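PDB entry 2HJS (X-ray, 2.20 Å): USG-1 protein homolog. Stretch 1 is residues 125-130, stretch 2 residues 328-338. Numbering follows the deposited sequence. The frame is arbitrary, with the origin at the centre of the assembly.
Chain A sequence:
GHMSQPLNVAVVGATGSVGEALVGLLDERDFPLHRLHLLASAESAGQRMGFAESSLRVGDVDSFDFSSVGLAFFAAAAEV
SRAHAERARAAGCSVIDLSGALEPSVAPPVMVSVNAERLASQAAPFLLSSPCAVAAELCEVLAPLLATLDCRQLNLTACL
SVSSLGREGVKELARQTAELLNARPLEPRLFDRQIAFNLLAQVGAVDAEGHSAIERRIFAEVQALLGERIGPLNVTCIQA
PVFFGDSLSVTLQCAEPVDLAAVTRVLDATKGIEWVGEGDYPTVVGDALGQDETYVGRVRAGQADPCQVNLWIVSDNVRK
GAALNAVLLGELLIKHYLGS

Stretch 1 125-130: PFLLSS
Stretch 2, residues 328-338: LLGELLIKHYL

Stretch 1 runs extended: Pro 125, preceded by a cis peptide bond, has phi/psi of -61/135, Phe 126 -86/155, and the strand Leu 127 to Ser 129 follows at -140/102, -128/155 and -103/140, leading to Ser 130 at -100/128. Stretch 2 is helical from Leu 328, continuing a helix that begins earlier, with phi between -56 and -66 and psi between -38 and -45 through Ile 334. The i to i+4 ladder supports this: Leu 333 N donates to Leu 329 O at 3.0 Å, whereas the bond from Tyr 337 N to Leu 333 O, at 3.2 Å, is weak. By Tyr 337 the backbone has moved to -106/33. Strand and helix axes approach to 11.2 Å with their N-to-C directions 150° apart, hence roughly antiparallel; Phe 126 CA and Leu 333 CA, 8.8 Å apart, set the register.

No hydrogen bond crosses the interface; the contact is made mainly by apolar side chains, and 273 Å² is buried, both sides summed. Alternation along the extended chain directs the CA-to-CB bonds of Phe 126 and Leu 128 toward the helix, while Leu 127 is out of reach. Leu 329, Leu 333 and Tyr 337, spaced four residues apart, have their CA-to-CB bonds directed toward stretch 1.

Phe 126 (chi1 m, chi2 -90°) turns one ring face to Leu 333 (m, t): Leu 333 CD2 sits 4.0 Å from the centroid of the Phe 126 ring and 15° off its normal, a CH-pi contact. The edge of Phe 126 also addresses the face of Tyr 337 (m, chi2 -87°) in an offset edge-to-face pair, with centroids 5.8 Å apart and planes at 79°; Phe 126 CZ reaches Tyr 337 CB at 3.8 Å. Farther along, Leu 128 (m, t) places CD1 4.1 Å from Leu 333 CD2 and 4.2 Å from CD2 of Leu 329 (t, p), extending the apolar packing.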

# COMPACT_ATOMS: atom_id res chain seq x y z
N PRO A 125 -35.34 -5.18 22.08
CA PRO A 125 -34.63 -5.37 20.79
C PRO A 125 -33.38 -4.50 20.54
O PRO A 125 -33.40 -3.29 20.78
CB PRO A 125 -35.70 -5.09 19.73
CG PRO A 125 -36.84 -4.40 20.47
CD PRO A 125 -36.78 -4.83 21.89
N PHE A 126 -32.30 -5.12 20.06
CA PHE A 126 -31.05 -4.42 19.84
C PHE A 126 -31.02 -3.76 18.47
O PHE A 126 -31.74 -4.15 17.54
CB PHE A 126 -29.86 -5.38 20.03
CG PHE A 126 -29.80 -6.03 21.40
CD1 PHE A 126 -29.11 -5.42 22.45
CD2 PHE A 126 -30.43 -7.25 21.65
CE1 PHE A 126 -29.05 -6.02 23.70
CE2 PHE A 126 -30.38 -7.86 22.91
CZ PHE A 126 -29.69 -7.24 23.94
N LEU A 127 -30.21 -2.71 18.35
CA LEU A 127 -29.90 -2.14 17.06
C LEU A 127 -28.43 -1.76 17.05
O LEU A 127 -28.02 -0.75 17.64
CB LEU A 127 -30.84 -0.96 16.74
CG LEU A 127 -30.50 -0.09 15.52
CD1 LEU A 127 -30.40 -0.91 14.23
CD2 LEU A 127 -31.50 1.05 15.37
N LEU A 128 -27.63 -2.59 16.39
CA LEU A 128 -26.18 -2.50 16.49
C LEU A 128 -25.61 -2.46 15.11
O LEU A 128 -26.23 -2.95 14.17
CB LEU A 128 -25.62 -3.74 17.19
CG LEU A 128 -26.31 -4.09 18.51
CD1 LEU A 128 -26.05 -5.54 18.86
CD2 LEU A 128 -25.87 -3.14 19.61
N SER A 129 -24.41 -1.88 15.00
CA SER A 129 -23.66 -1.92 13.75
C SER A 129 -22.55 -2.95 13.85
O SER A 129 -21.89 -3.09 14.88
CB SER A 129 -23.06 -0.54 13.41
OG SER A 129 -24.09 0.41 13.14
N SER A 130 -22.34 -3.68 12.78
CA SER A 130 -21.11 -4.45 12.68
C SER A 130 -20.16 -3.64 11.78
O SER A 130 -20.54 -3.25 10.68
CB SER A 130 -21.44 -5.85 12.14
OG SER A 130 -20.37 -6.74 12.34
N LEU A 328 -20.95 -13.79 14.35
CA LEU A 328 -20.45 -13.99 15.71
C LEU A 328 -21.21 -13.13 16.72
O LEU A 328 -21.51 -13.61 17.83
CB LEU A 328 -18.94 -13.69 15.76
CG LEU A 328 -17.99 -14.66 15.06
CD1 LEU A 328 -16.56 -14.10 15.08
CD2 LEU A 328 -18.02 -16.03 15.72
N LEU A 329 -21.52 -11.88 16.34
CA LEU A 329 -22.34 -10.96 17.13
C LEU A 329 -23.75 -11.50 17.33
O LEU A 329 -24.27 -11.46 18.44
CB LEU A 329 -22.38 -9.56 16.48
CG LEU A 329 -23.15 -8.44 17.20
CD1 LEU A 329 -22.69 -8.30 18.65
CD2 LEU A 329 -22.96 -7.11 16.44
N GLY A 330 -24.36 -12.02 16.26
CA GLY A 330 -25.63 -12.69 16.35
C GLY A 330 -25.61 -13.89 17.28
O GLY A 330 -26.56 -14.12 18.03
N GLU A 331 -24.53 -14.67 17.22
CA GLU A 331 -24.35 -15.83 18.10
C GLU A 331 -24.27 -15.39 19.57
O GLU A 331 -24.83 -16.05 20.45
CB GLU A 331 -23.13 -16.66 17.68
CG GLU A 331 -23.36 -17.43 16.38
CD GLU A 331 -22.12 -18.15 15.86
OE1 GLU A 331 -21.02 -18.02 16.45
OE2 GLU A 331 -22.25 -18.83 14.83
N LEU A 332 -23.61 -14.25 19.82
CA LEU A 332 -23.53 -13.68 21.17
C LEU A 332 -24.90 -13.24 21.69
O LEU A 332 -25.23 -13.50 22.86
CB LEU A 332 -22.53 -12.51 21.23
CG LEU A 332 -22.35 -11.77 22.57
CD1 LEU A 332 -21.89 -12.71 23.66
CD2 LEU A 332 -21.35 -10.61 22.45
N LEU A 333 -25.67 -12.57 20.84
CA LEU A 333 -27.01 -12.10 21.18
C LEU A 333 -27.95 -13.27 21.51
O LEU A 333 -28.79 -13.16 22.39
CB LEU A 333 -27.62 -11.27 20.05
CG LEU A 333 -27.05 -9.91 19.67
CD1 LEU A 333 -27.90 -9.32 18.57
CD2 LEU A 333 -27.02 -8.99 20.87
N ILE A 334 -27.82 -14.37 20.78
CA ILE A 334 -28.57 -15.59 21.10
C ILE A 334 -28.15 -16.20 22.43
O ILE A 334 -29.01 -16.60 23.23
CB ILE A 334 -28.35 -16.67 20.04
CG1 ILE A 334 -29.04 -16.30 18.75
CG2 ILE A 334 -28.86 -18.04 20.52
CD1 ILE A 334 -28.66 -17.27 17.67
N LYS A 335 -26.84 -16.26 22.67
CA LYS A 335 -26.25 -17.01 23.77
C LYS A 335 -26.72 -16.53 25.13
O LYS A 335 -27.35 -17.29 25.86
CB LYS A 335 -24.72 -17.05 23.69
CG LYS A 335 -24.05 -18.02 24.67
CD LYS A 335 -22.62 -18.36 24.26
CE LYS A 335 -21.75 -18.84 25.44
NZ LYS A 335 -20.85 -17.76 25.98
N HIS A 336 -26.43 -15.28 25.50
CA HIS A 336 -26.97 -14.82 26.78
C HIS A 336 -27.92 -13.61 26.77
O HIS A 336 -28.38 -13.18 27.84
CB HIS A 336 -25.93 -14.79 27.93
CG HIS A 336 -24.58 -14.26 27.55
ND1 HIS A 336 -23.65 -15.02 26.87
CD2 HIS A 336 -23.98 -13.07 27.80
CE1 HIS A 336 -22.55 -14.30 26.69
NE2 HIS A 336 -22.73 -13.12 27.25
N TYR A 337 -28.25 -13.11 25.59
CA TYR A 337 -29.30 -12.08 25.53
C TYR A 337 -30.60 -12.64 24.97
O TYR A 337 -31.36 -11.94 24.30
CB TYR A 337 -28.80 -10.81 24.83
CG TYR A 337 -27.53 -10.30 25.47
CD1 TYR A 337 -27.57 -9.44 26.57
CD2 TYR A 337 -26.28 -10.72 25.00
CE1 TYR A 337 -26.39 -8.99 27.17
CE2 TYR A 337 -25.11 -10.28 25.59
CZ TYR A 337 -25.17 -9.42 26.67
OH TYR A 337 -23.98 -8.99 27.22
N LEU A 338 -30.83 -13.92 25.28
CA LEU A 338 -32.06 -14.66 24.98
C LEU A 338 -33.32 -13.79 25.14
O LEU A 338 -33.89 -13.31 24.16
CB LEU A 338 -32.17 -15.88 25.92
CG LEU A 338 -31.02 -16.90 25.99
CD1 LEU A 338 -30.74 -17.32 27.44
CD2 LEU A 338 -31.27 -18.12 25.09